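Local coordinates for Es1 family protein (Ehrlichia chaffeensis, PDB 3L3B) that belongs to the DJ-1/PfpI family, has an amidotransferase-like domain and may act in isoprenoid biosynthesis, its exact reaction being unknown, at residues 48-51 with 52-55; 70-73 with 74-77; 179-183 with 184-188; 217-220 with 221-225; 228-231 with 232-236. All blocks are in the same frame, centred on the assembly; numbering follows the deposited sequence.

Contact 1: 48-51 with 52-55; sequences MLEL and DRHN
E50 and R53 run side by side on the last turn of their helix and join in a salt bridge. The guanidinium comes side-on: NE of R53 lies 2.9 Å from OE2 of E50 on the syn side of the carboxylate, and NH2 of R53 reaches the same OE2 at 3.2 Å, so two nitrogens grip one oxygen. That oxygen sits in the guanidinium plane, and the two flat groups are turned 29° against each other. A bend at chi2 (-62°) brings the carboxylate alongside R53. Next to this pair the helix ends. O of E50 takes two bonds from H54, one from ND1 at 3.1 Å and one from the backbone N at 3.3 Å, arriving from opposite faces of the carbonyl; the first fixes the rotation of the imidazole. N55, with positive phi, is the C' residue of a Schellman motif: its N bonds to O of D52 at 2.9 Å, and N of V56 to O of L51. Packing is tight at E50-R53, round O of E50, and at L51, wedged on S26, V28, V56 and F58; N55 alone makes the loose, solvent side. D52 and R53 face the second subunit, where OD2 of D52 bonds to the backbone N of Y222. L51 points into strands 24-29 and 56-62, which helix 41-53 connects in a beta-alpha-beta unit, while E50 and H54 lie against helix 221-238.

Contact 2: 70-73 with 74-77; sequences VVDH and KKKE
D72 turns its carboxylate back over the hairpin that follows it, and OD1 collects two backbone N-H groups: N of K74 at 2.9 Å, nearly in line with the C-O bond, and N of K75 at 3.0 Å, from well above the carboxylate plane. The torsion that allows this is chi1 at 175°, which swings CG away from the D72 backbone N and in over the turn. K75 then lays its aliphatic part across the aspartate, its CG 3.5 Å from OD2 of D72, while its amino group lies farther off. H73 bends the other way: with chi1 at -74° its ring swings back along the strand, where ND1 bonds to O of V71 at 2.8 Å from above the carbonyl plane. NE2 of H73 holds the backbone N of M36. K74 stretches outward to O of V97 in the second subunit. Opposite D72 the chain makes a G1 beta bulge, K76 taking positive phi and E77 forming the antiparallel hydrogen-bonded pair, with N of D72 3.0 Å from O of E77. The two N-H groups on OD1 would be expected to favour the ionised carboxylate, and through them OD1 ties the backbone of the turn to the end of strand 70-72.

Contact 3: 179-183 with 184-188; sequences GEDSN and GLIDK
D181 reaches over the start of helix 185-189 with both carboxylate oxygens, its CG swung away from its own backbone N (chi1 -180°) and in toward the helix. The first residue it meets is G184, whose N bonds to O of D181 at 3.1 Å and closes a type I beta turn from D181 to G184; the donor stands above the carbonyl plane. G184 sits at the N-cap with positive phi, a backbone shape that glycine takes up easily. Next comes L185. Its N gives a hydrogen bond to OD2 of D181 at 2.8 Å, on the syn lone pair, and its CB rests 3.4 Å from that same oxygen. With no side chain at the N-cap itself, it is the aspartate three residues earlier that takes up N-H groups of the first helical turn, and its negative charge would be expected to interact favourably with the helix dipole. I186 follows, its N pointing almost straight at OD1 of D181 (2.9 Å, 174° at the hydrogen), while its side chain packs on A162 of helix 160-168 and on H193. At D187 the carboxylate no longer reaches directly: a water donates to OD1 of D181 at 2.6 Å and accepts from N of D187 at 2.9 Å. With K188 the regular helical pattern takes over, its N bonding to O of G184.

Contact 4: 217-220 with 221-225; sequences RNDS and LYNVY
S220 and N223 meet at the start of helix 221-238. S220 is the N-cap: its OG accepts from the backbone N of N223 at 3.2 Å, with 161° at the hydrogen. The hydroxyl reaches that N-H because OG stands between the backbone N and the carbonyl carbon of S220, chi1 71°. The carbonyl of the same serine starts the helical ladder, with N of V224 3.0 Å from O of S220 and nearly straight. CG2 of V224 also touches this oxygen at 3.3 Å. In the next shell D219 comes in ahead of the cap. The D219 and N223 side chains cross, with carboxylate and amide planes 69° apart, and ND2 of N223 gives OD1 of D219 a weak hydrogen bond at 3.3 Å. OD1 of D219 also takes the backbone N of S220 at 2.7 Å, on its anti side, so one oxygen links the residue before the helix to its first turn. Farther out, OD2 of D219 bonds to OG1 of T198, which steadies the carboxylate, and R217 bonds through NH1 to O of C196. The N-H groups of Y222 and N223 thus go to D52 of the second subunit and to OG of S220, and the negative charges of D219 and D52 would be expected to suit the positive end of the helix dipole.

Contact 5: 228-231 with 232-236; sequences IQDM and ISSMV
M231 and I232 pack their ends together on the buried side of the helix, the methyl CE of M231 3.8 Å from CD1 of I232. Chi3 of 77° turns that methyl aside, toward the isoleucine. One turn on, SD of M235 lies 4.4 Å from CE of M231, and one turn back CG2 of I228 stands 4.3 Å from CG1 of I232. Together the four side chains make a ridge of apolar bumps: M231, I232 and M235 press on V112 of strand 110-113, while I228 fits against L46 and V47 of helix 41-53. The serine hydroxyls are tucked into the backbone where the helix passes R53, H54 and F210. S233 and S234 both fold back, OG beside the backbone N (chi1 -61° in each), into the groove of the turn before. OG of S233 donates to O of Q229 at 2.8 Å, and OG of S234 to O of D230 at 2.7 Å. Each carbonyl also receives the serine's own backbone N-H, at 3.1 Å for S233 N to Q229 O, from the opposite face of the carbonyl plane. OD1 of D230 bonds to OG of S201. Such a helix flanks the mostly parallel central sheet of an alpha/beta fold like that of the DJ-1/PfpI family.

Along the chain the five contacts follow in numerical order. Contacts 4 and 5 adjoin on helix 221-238, at its capped start and in its body, centres about 16 Å apart. Contact 1 ends helix 41-53, its centre about 10 Å from that of contact 5, and they touch where E50 meets Q229 and H54 meets I232 and S233. E50 also meets Y225 of contact 4, so the two helices pack together. Contacts 3 and 1 have centres about 30 Å apart, yet G179 touches R217 of contact 4. Contact 2 is a separate hairpin, centre about 21 Å from contact 4's. The end of helix 41-53, the start of helix 221-238 and the hairpin all meet the second subunit.

Contact 1: 48-51 with 52-55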
loop_
_atom_site.group_PDB
_atom_site.type_symbol
_atom_site.label_atom_id
_atom_site.label_comp_id
_atom_site.label_asym_id
_atom_site.label_seq_id
_atom_site.Cartn_x
_atom_site.Cartn_y
_atom_site.Cartn_z
ATOM N N MET B 48 -3.340 6.418 -5.547
ATOM C CA MET B 48 -4.424 5.701 -6.240
ATOM C C MET B 48 -5.790 5.922 -5.585
ATOM O O MET B 48 -6.785 6.052 -6.291
ATOM C CB MET B 48 -4.143 4.197 -6.288
ATOM C CG MET B 48 -2.918 3.831 -7.059
ATOM S SD MET B 48 -2.732 2.043 -7.239
ATOM C CE MET B 48 -2.282 1.597 -5.580
ATOM N N LEU B 49 -5.838 5.985 -4.249
ATOM C CA LEU B 49 -7.079 6.281 -3.506
ATOM C C LEU B 49 -7.632 7.654 -3.886
ATOM O O LEU B 49 -8.789 7.775 -4.278
ATOM C CB LEU B 49 -6.836 6.190 -1.995
ATOM C CG LEU B 49 -7.920 6.598 -1.008
ATOM C CD1 LEU B 49 -9.066 5.653 -1.103
ATOM C CD2 LEU B 49 -7.392 6.656 0.400
ATOM N N GLU B 50 -6.793 8.679 -3.823
ATOM C CA GLU B 50 -7.205 10.042 -4.187
ATOM C C GLU B 50 -7.505 10.265 -5.665
ATOM O O GLU B 50 -8.400 11.028 -5.996
ATOM C CB GLU B 50 -6.174 11.051 -3.676
ATOM C CG GLU B 50 -6.120 11.035 -2.146
ATOM C CD GLU B 50 -7.469 11.447 -1.564
ATOM O OE1 GLU B 50 -8.166 10.579 -0.998
ATOM O OE2 GLU B 50 -7.861 12.616 -1.730
ATOM N N LEU B 51 -6.773 9.624 -6.572
ATOM C CA LEU B 51 -7.204 9.638 -7.976
ATOM C C LEU B 51 -8.609 9.072 -8.068
ATOM O O LEU B 51 -9.486 9.683 -8.670
ATOM C CB LEU B 51 -6.249 8.864 -8.891
ATOM C CG LEU B 51 -4.889 9.529 -9.126
ATOM C CD1 LEU B 51 -3.913 8.566 -9.786
ATOM C CD2 LEU B 51 -5.042 10.839 -9.978
ATOM N N ASP B 52 -8.840 7.918 -7.447
ATOM C CA ASP B 52 -10.149 7.265 -7.524
ATOM C C ASP B 52 -11.263 8.106 -6.841
ATOM O O ASP B 52 -12.369 8.245 -7.365
ATOM C CB ASP B 52 -10.096 5.826 -6.991
ATOM C CG ASP B 52 -11.336 5.039 -7.391
ATOM O OD1 ASP B 52 -11.565 4.857 -8.588
ATOM O OD2 ASP B 52 -12.125 4.685 -6.522
ATOM N N ARG B 53 -10.923 8.785 -5.749
ATOM C CA ARG B 53 -11.880 9.640 -5.066
ATOM C C ARG B 53 -12.377 10.751 -5.985
ATOM O O ARG B 53 -13.490 11.225 -5.826
ATOM C CB ARG B 53 -11.276 10.230 -3.789
ATOM C CG ARG B 53 -12.262 11.010 -2.906
ATOM C CD ARG B 53 -11.651 11.517 -1.564
ATOM N NE ARG B 53 -10.726 12.644 -1.784
ATOM C CZ ARG B 53 -11.088 13.874 -2.154
ATOM N NH1 ARG B 53 -12.374 14.195 -2.330
ATOM N NH2 ARG B 53 -10.154 14.810 -2.357
ATOM N N HIS B 54 -11.524 11.151 -6.940
ATOM C CA HIS B 54 -11.794 12.197 -7.921
ATOM C C HIS B 54 -12.318 11.651 -9.241
ATOM O O HIS B 54 -12.367 12.402 -10.236
ATOM C CB HIS B 54 -10.490 12.942 -8.210
ATOM C CG HIS B 54 -10.213 14.041 -7.255
ATOM N ND1 HIS B 54 -9.200 13.987 -6.328
ATOM C CD2 HIS B 54 -10.842 15.219 -7.063
ATOM C CE1 HIS B 54 -9.198 15.103 -5.622
ATOM N NE2 HIS B 54 -10.190 15.862 -6.043
ATOM N N ASN B 55 -12.732 10.373 -9.259
ATOM C CA ASN B 55 -13.194 9.691 -10.505
ATOM C C ASN B 55 -12.191 9.797 -11.642
ATOM O O ASN B 55 -12.573 9.984 -12.794
ATOM C CB ASN B 55 -14.534 10.256 -10.981
ATOM C CG ASN B 55 -15.593 10.102 -9.956
ATOM O OD1 ASN B 55 -15.521 9.203 -9.129
ATOM N ND2 ASN B 55 -16.550 10.988 -9.954
#

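Contact 2: 70-73 with 74-77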
loop_
_atom_site.group_PDB
_atom_site.type_symbol
_atom_site.label_atom_id
_atom_site.label_comp_id
_atom_site.label_asym_id
_atom_site.label_seq_id
_atom_site.Cartn_x
_atom_site.Cartn_y
_atom_site.Cartn_z
ATOM N N VAL B 70 17.925 -5.350 -3.981
ATOM C CA VAL B 70 16.803 -5.824 -3.192
ATOM C C VAL B 70 17.164 -5.606 -1.736
ATOM O O VAL B 70 18.261 -5.922 -1.321
ATOM C CB VAL B 70 16.513 -7.346 -3.473
ATOM C CG1 VAL B 70 15.470 -7.909 -2.499
ATOM C CG2 VAL B 70 16.083 -7.490 -4.949
ATOM N N VAL B 71 16.248 -5.061 -0.957
ATOM C CA VAL B 71 16.516 -4.830 0.439
ATOM C C VAL B 71 15.507 -5.583 1.347
ATOM O O VAL B 71 14.270 -5.546 1.129
ATOM C CB VAL B 71 16.453 -3.310 0.723
ATOM C CG1 VAL B 71 16.340 -3.029 2.201
ATOM C CG2 VAL B 71 17.631 -2.546 0.079
ATOM N N ASP B 72 16.061 -6.276 2.341
ATOM C CA ASP B 72 15.314 -6.821 3.443
ATOM C C ASP B 72 14.860 -5.638 4.320
ATOM O O ASP B 72 15.667 -5.005 4.974
ATOM C CB ASP B 72 16.214 -7.848 4.180
ATOM C CG ASP B 72 15.600 -8.411 5.422
ATOM O OD1 ASP B 72 14.711 -7.742 6.033
ATOM O OD2 ASP B 72 16.014 -9.527 5.802
ATOM N N HIS B 73 13.576 -5.339 4.319
ATOM C CA HIS B 73 13.080 -4.140 5.010
ATOM C C HIS B 73 12.955 -4.312 6.553
ATOM O O HIS B 73 12.676 -3.356 7.276
ATOM C CB HIS B 73 11.697 -3.712 4.452
ATOM C CG HIS B 73 11.753 -3.065 3.110
ATOM N ND1 HIS B 73 12.310 -3.692 2.009
ATOM C CD2 HIS B 73 11.430 -1.815 2.711
ATOM C CE1 HIS B 73 12.227 -2.880 0.973
ATOM N NE2 HIS B 73 11.694 -1.735 1.368
ATOM N N LYS B 74 13.115 -5.514 7.022
ATOM C CA LYS B 74 13.174 -5.762 8.486
ATOM C C LYS B 74 14.600 -5.516 9.005
ATOM O O LYS B 74 14.780 -4.771 9.982
ATOM C CB LYS B 74 12.717 -7.167 8.810
ATOM C CG LYS B 74 12.927 -7.630 10.294
ATOM C CD LYS B 74 12.122 -6.752 11.292
ATOM C CE LYS B 74 12.206 -7.323 12.756
ATOM N NZ LYS B 74 11.501 -6.411 13.740
ATOM N N LYS B 75 15.596 -6.139 8.362
ATOM C CA LYS B 75 16.995 -5.899 8.754
ATOM C C LYS B 75 17.458 -4.554 8.252
ATOM O O LYS B 75 18.408 -4.018 8.766
ATOM C CB LYS B 75 17.957 -6.994 8.252
ATOM C CG LYS B 75 17.590 -8.359 8.733
ATOM C CD LYS B 75 18.731 -9.324 8.751
ATOM C CE LYS B 75 19.485 -9.423 7.430
ATOM N NZ LYS B 75 20.533 -10.503 7.648
ATOM N N LYS B 76 16.774 -4.013 7.247
ATOM C CA LYS B 76 17.237 -2.818 6.559
ATOM C C LYS B 76 18.645 -2.984 5.965
ATOM O O LYS B 76 19.492 -2.118 6.125
ATOM C CB LYS B 76 17.170 -1.573 7.467
ATOM C CG LYS B 76 15.733 -1.121 7.751
ATOM C CD LYS B 76 15.533 -0.733 9.190
ATOM C CE LYS B 76 14.131 -0.138 9.426
ATOM N NZ LYS B 76 13.552 -0.711 10.689
ATOM N N GLU B 77 18.871 -4.080 5.255
ATOM C CA GLU B 77 20.193 -4.372 4.632
ATOM C C GLU B 77 19.913 -4.824 3.228
ATOM O O GLU B 77 18.896 -5.495 3.010
ATOM C CB GLU B 77 20.843 -5.541 5.298
ATOM C CG GLU B 77 21.831 -5.232 6.406
ATOM C CD GLU B 77 22.215 -6.505 7.174
ATOM O OE1 GLU B 77 22.625 -7.501 6.524
ATOM O OE2 GLU B 77 22.074 -6.512 8.419
#

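Contact 3: 179-183 with 184-188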
loop_
_atom_site.group_PDB
_atom_site.type_symbol
_atom_site.label_atom_id
_atom_site.label_comp_id
_atom_site.label_asym_id
_atom_site.label_seq_id
_atom_site.Cartn_x
_atom_site.Cartn_y
_atom_site.Cartn_z
ATOM N N GLY B 179 10.083 19.034 1.112
ATOM C CA GLY B 179 9.914 19.273 2.560
ATOM C C GLY B 179 10.816 20.407 2.968
ATOM O O GLY B 179 10.419 21.561 2.931
ATOM N N GLU B 180 12.043 20.058 3.321
ATOM C CA GLU B 180 13.088 20.999 3.645
ATOM C C GLU B 180 14.279 20.534 2.819
ATOM O O GLU B 180 14.457 19.355 2.629
ATOM C CB GLU B 180 13.417 20.940 5.157
ATOM N N ASP B 181 15.100 21.449 2.337
ATOM C CA ASP B 181 16.238 21.080 1.492
ATOM C C ASP B 181 17.465 21.871 1.992
ATOM O O ASP B 181 17.986 22.735 1.295
ATOM C CB ASP B 181 15.861 21.372 0.017
ATOM C CG ASP B 181 16.962 21.020 -0.991
ATOM O OD1 ASP B 181 16.924 21.548 -2.123
ATOM O OD2 ASP B 181 17.885 20.258 -0.684
ATOM N N SER B 182 17.922 21.585 3.218
ATOM C CA SER B 182 19.083 22.283 3.773
ATOM C C SER B 182 20.350 22.073 2.936
ATOM O O SER B 182 21.229 22.895 2.979
ATOM C CB SER B 182 19.369 21.894 5.240
ATOM O OG SER B 182 19.696 20.522 5.367
ATOM N N ASN B 183 20.438 20.963 2.201
ATOM C CA ASN B 183 21.625 20.671 1.382
ATOM C C ASN B 183 21.641 21.361 0.001
ATOM O O ASN B 183 22.668 21.344 -0.679
ATOM C CB ASN B 183 21.759 19.158 1.205
ATOM C CG ASN B 183 21.890 18.420 2.548
ATOM O OD1 ASN B 183 21.057 17.602 2.886
ATOM N ND2 ASN B 183 22.914 18.741 3.313
ATOM N N GLY B 184 20.518 21.963 -0.399
ATOM C CA GLY B 184 20.439 22.679 -1.697
ATOM C C GLY B 184 20.392 21.728 -2.888
ATOM O O GLY B 184 20.904 22.056 -3.961
ATOM N N LEU B 185 19.768 20.564 -2.691
ATOM C CA LEU B 185 19.649 19.552 -3.739
ATOM C C LEU B 185 18.885 20.066 -4.982
ATOM O O LEU B 185 19.347 19.876 -6.102
ATOM C CB LEU B 185 18.977 18.300 -3.210
ATOM C CG LEU B 185 18.787 17.121 -4.164
ATOM C CD1 LEU B 185 20.109 16.727 -4.808
ATOM C CD2 LEU B 185 18.123 15.937 -3.440
ATOM N N ILE B 186 17.738 20.703 -4.771
ATOM C CA ILE B 186 16.879 21.084 -5.892
ATOM C C ILE B 186 17.627 22.175 -6.688
ATOM O O ILE B 186 17.709 22.108 -7.904
ATOM C CB ILE B 186 15.459 21.551 -5.425
ATOM C CG1 ILE B 186 14.663 20.404 -4.760
ATOM C CG2 ILE B 186 14.661 22.206 -6.577
ATOM C CD1 ILE B 186 14.496 19.103 -5.573
ATOM N N ASP B 187 18.209 23.138 -5.988
ATOM C CA ASP B 187 18.997 24.188 -6.636
ATOM C C ASP B 187 20.111 23.548 -7.499
ATOM O O ASP B 187 20.256 23.887 -8.680
ATOM C CB ASP B 187 19.549 25.197 -5.607
ATOM C CG ASP B 187 20.499 26.203 -6.220
ATOM O OD1 ASP B 187 21.725 25.960 -6.150
ATOM O OD2 ASP B 187 20.026 27.225 -6.782
ATOM N N LYS B 188 20.874 22.631 -6.916
ATOM C CA LYS B 188 21.931 21.915 -7.643
ATOM C C LYS B 188 21.402 21.109 -8.843
ATOM O O LYS B 188 22.093 20.942 -9.836
ATOM C CB LYS B 188 22.681 20.960 -6.693
HETATM O O HOH W 1 17.496 23.833 -3.293
#

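Contact 4: 217-220 with 221-225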
loop_
_atom_site.group_PDB
_atom_site.type_symbol
_atom_site.label_atom_id
_atom_site.label_comp_id
_atom_site.label_asym_id
_atom_site.label_seq_id
_atom_site.Cartn_x
_atom_site.Cartn_y
_atom_site.Cartn_z
ATOM N N ARG B 217 10.033 13.226 5.602
ATOM C CA ARG B 217 10.048 13.373 7.056
ATOM C C ARG B 217 9.401 12.152 7.708
ATOM O O ARG B 217 8.546 11.455 7.105
ATOM C CB ARG B 217 9.274 14.617 7.507
ATOM C CG ARG B 217 9.853 15.965 7.028
ATOM C CD ARG B 217 9.031 17.095 7.617
ATOM N NE ARG B 217 9.380 18.444 7.143
ATOM C CZ ARG B 217 8.803 19.076 6.118
ATOM N NH1 ARG B 217 7.884 18.480 5.346
ATOM N NH2 ARG B 217 9.185 20.319 5.825
ATOM N N ASN B 218 9.792 11.939 8.959
ATOM C CA ASN B 218 9.361 10.773 9.734
ATOM C C ASN B 218 8.054 11.123 10.446
ATOM O O ASN B 218 7.992 11.246 11.684
ATOM C CB ASN B 218 10.457 10.386 10.746
ATOM C CG ASN B 218 10.558 8.889 10.958
ATOM O OD1 ASN B 218 9.892 8.093 10.270
ATOM N ND2 ASN B 218 11.405 8.484 11.911
ATOM N N ASP B 219 7.013 11.278 9.637
ATOM C CA ASP B 219 5.749 11.853 10.059
ATOM C C ASP B 219 4.690 10.732 10.070
ATOM O O ASP B 219 4.959 9.591 9.676
ATOM C CB ASP B 219 5.361 12.956 9.083
ATOM C CG ASP B 219 4.572 14.056 9.724
ATOM O OD1 ASP B 219 3.845 13.767 10.713
ATOM O OD2 ASP B 219 4.670 15.212 9.237
ATOM N N SER B 220 3.494 11.054 10.523
ATOM C CA SER B 220 2.417 10.066 10.592
ATOM C C SER B 220 1.808 9.826 9.211
ATOM O O SER B 220 1.847 10.687 8.319
ATOM C CB SER B 220 1.315 10.542 11.562
ATOM O OG SER B 220 0.617 11.632 10.961
ATOM N N LEU B 221 1.216 8.659 9.042
ATOM C CA LEU B 221 0.570 8.302 7.775
ATOM C C LEU B 221 -0.568 9.257 7.461
ATOM O O LEU B 221 -0.775 9.645 6.316
ATOM C CB LEU B 221 0.068 6.855 7.895
ATOM C CG LEU B 221 -0.612 6.209 6.689
ATOM C CD1 LEU B 221 0.164 6.256 5.382
ATOM C CD2 LEU B 221 -0.937 4.724 7.116
ATOM N N TYR B 222 -1.320 9.664 8.490
ATOM C CA TYR B 222 -2.464 10.551 8.216
ATOM C C TYR B 222 -1.958 11.897 7.655
ATOM O O TYR B 222 -2.522 12.411 6.724
ATOM C CB TYR B 222 -3.360 10.721 9.439
ATOM C CG TYR B 222 -4.563 11.609 9.187
ATOM C CD1 TYR B 222 -5.626 11.183 8.378
ATOM C CD2 TYR B 222 -4.621 12.886 9.728
ATOM C CE1 TYR B 222 -6.725 12.025 8.124
ATOM C CE2 TYR B 222 -5.712 13.731 9.497
ATOM C CZ TYR B 222 -6.764 13.299 8.697
ATOM O OH TYR B 222 -7.822 14.171 8.484
ATOM N N ASN B 223 -0.867 12.435 8.195
ATOM C CA ASN B 223 -0.310 13.705 7.688
ATOM C C ASN B 223 0.255 13.580 6.315
ATOM O O ASN B 223 -0.007 14.408 5.477
ATOM C CB ASN B 223 0.705 14.286 8.670
ATOM C CG ASN B 223 0.033 14.798 9.919
ATOM O OD1 ASN B 223 -1.110 15.224 9.845
ATOM N ND2 ASN B 223 0.705 14.718 11.077
ATOM N N VAL B 224 0.960 12.496 6.066
ATOM C CA VAL B 224 1.420 12.169 4.729
ATOM C C VAL B 224 0.241 12.197 3.738
ATOM O O VAL B 224 0.350 12.784 2.663
ATOM C CB VAL B 224 2.147 10.794 4.681
ATOM C CG1 VAL B 224 2.323 10.312 3.220
ATOM C CG2 VAL B 224 3.515 10.856 5.460
ATOM N N TYR B 225 -0.881 11.602 4.131
ATOM C CA TYR B 225 -2.068 11.535 3.271
ATOM C C TYR B 225 -2.665 12.915 2.964
ATOM O O TYR B 225 -3.155 13.146 1.857
ATOM C CB TYR B 225 -3.109 10.612 3.913
ATOM C CG TYR B 225 -4.574 10.784 3.518
ATOM C CD1 TYR B 225 -5.089 10.281 2.310
ATOM C CD2 TYR B 225 -5.457 11.398 4.384
ATOM C CE1 TYR B 225 -6.482 10.413 1.999
ATOM C CE2 TYR B 225 -6.802 11.560 4.068
ATOM C CZ TYR B 225 -7.311 11.061 2.886
ATOM O OH TYR B 225 -8.669 11.278 2.656
#

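Contact 5: 228-231 with 232-236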
loop_
_atom_site.group_PDB
_atom_site.type_symbol
_atom_site.label_atom_id
_atom_site.label_comp_id
_atom_site.label_asym_id
_atom_site.label_seq_id
_atom_site.Cartn_x
_atom_site.Cartn_y
_atom_site.Cartn_z
ATOM N N ILE B 228 -0.725 14.423 0.078
ATOM C CA ILE B 228 -1.030 13.761 -1.203
ATOM C C ILE B 228 -2.414 14.140 -1.682
ATOM O O ILE B 228 -2.639 14.324 -2.861
ATOM C CB ILE B 228 -0.925 12.189 -1.061
ATOM C CG1 ILE B 228 0.541 11.832 -0.945
ATOM C CG2 ILE B 228 -1.582 11.491 -2.241
ATOM C CD1 ILE B 228 0.890 10.374 -0.501
ATOM N N GLN B 229 -3.353 14.227 -0.762
ATOM C CA GLN B 229 -4.708 14.653 -1.082
ATOM C C GLN B 229 -4.700 16.080 -1.698
ATOM O O GLN B 229 -5.383 16.343 -2.675
ATOM C CB GLN B 229 -5.567 14.601 0.178
ATOM C CG GLN B 229 -6.977 15.140 0.014
ATOM C CD GLN B 229 -7.762 15.052 1.297
ATOM O OE1 GLN B 229 -7.687 15.937 2.143
ATOM N NE2 GLN B 229 -8.507 13.979 1.451
ATOM N N ASP B 230 -3.896 16.975 -1.140
ATOM C CA ASP B 230 -3.817 18.332 -1.671
ATOM C C ASP B 230 -3.175 18.392 -3.068
ATOM O O ASP B 230 -3.579 19.183 -3.916
ATOM C CB ASP B 230 -3.016 19.211 -0.744
ATOM C CG ASP B 230 -3.183 20.693 -1.091
ATOM O OD1 ASP B 230 -2.198 21.330 -1.536
ATOM O OD2 ASP B 230 -4.325 21.180 -0.984
ATOM N N MET B 231 -2.171 17.547 -3.287
ATOM C CA MET B 231 -1.503 17.506 -4.554
ATOM C C MET B 231 -2.450 17.065 -5.678
ATOM O O MET B 231 -2.567 17.741 -6.687
ATOM C CB MET B 231 -0.299 16.571 -4.468
ATOM C CG MET B 231 0.536 16.702 -5.680
ATOM S SD MET B 231 1.860 15.551 -5.772
ATOM C CE MET B 231 0.994 14.077 -6.262
ATOM N N ILE B 232 -3.153 15.958 -5.477
ATOM C CA ILE B 232 -4.030 15.382 -6.491
ATOM C C ILE B 232 -5.210 16.317 -6.740
ATOM O O ILE B 232 -5.537 16.583 -7.911
ATOM C CB ILE B 232 -4.571 13.981 -6.077
ATOM C CG1 ILE B 232 -3.442 12.934 -5.890
ATOM C CG2 ILE B 232 -5.649 13.537 -7.064
ATOM C CD1 ILE B 232 -2.482 12.670 -7.068
ATOM N N SER B 233 -5.821 16.843 -5.666
ATOM C CA SER B 233 -6.806 17.923 -5.803
ATOM C C SER B 233 -6.311 19.028 -6.726
ATOM O O SER B 233 -7.003 19.410 -7.654
ATOM C CB SER B 233 -7.170 18.560 -4.446
ATOM O OG SER B 233 -7.738 17.596 -3.572
ATOM N N SER B 234 -5.118 19.547 -6.453
ATOM C CA SER B 234 -4.585 20.676 -7.206
ATOM C C SER B 234 -4.400 20.316 -8.665
ATOM O O SER B 234 -4.634 21.127 -9.546
ATOM C CB SER B 234 -3.245 21.123 -6.625
ATOM O OG SER B 234 -3.413 21.528 -5.280
ATOM N N MET B 235 -3.950 19.103 -8.928
ATOM C CA MET B 235 -3.815 18.642 -10.308
ATOM C C MET B 235 -5.183 18.574 -10.997
ATOM O O MET B 235 -5.363 19.048 -12.115
ATOM C CB MET B 235 -3.129 17.262 -10.370
ATOM C CG MET B 235 -1.683 17.279 -9.936
ATOM S SD MET B 235 -1.016 15.600 -9.858
ATOM C CE MET B 235 -0.719 15.485 -11.671
ATOM N N VAL B 236 -6.141 17.969 -10.321
ATOM C CA VAL B 236 -7.493 17.864 -10.859
ATOM C C VAL B 236 -8.154 19.256 -11.079
ATOM O O VAL B 236 -8.818 19.476 -12.096
ATOM C CB VAL B 236 -8.394 16.966 -9.961
ATOM C CG1 VAL B 236 -9.841 16.957 -10.479
ATOM C CG2 VAL B 236 -7.846 15.534 -9.863
#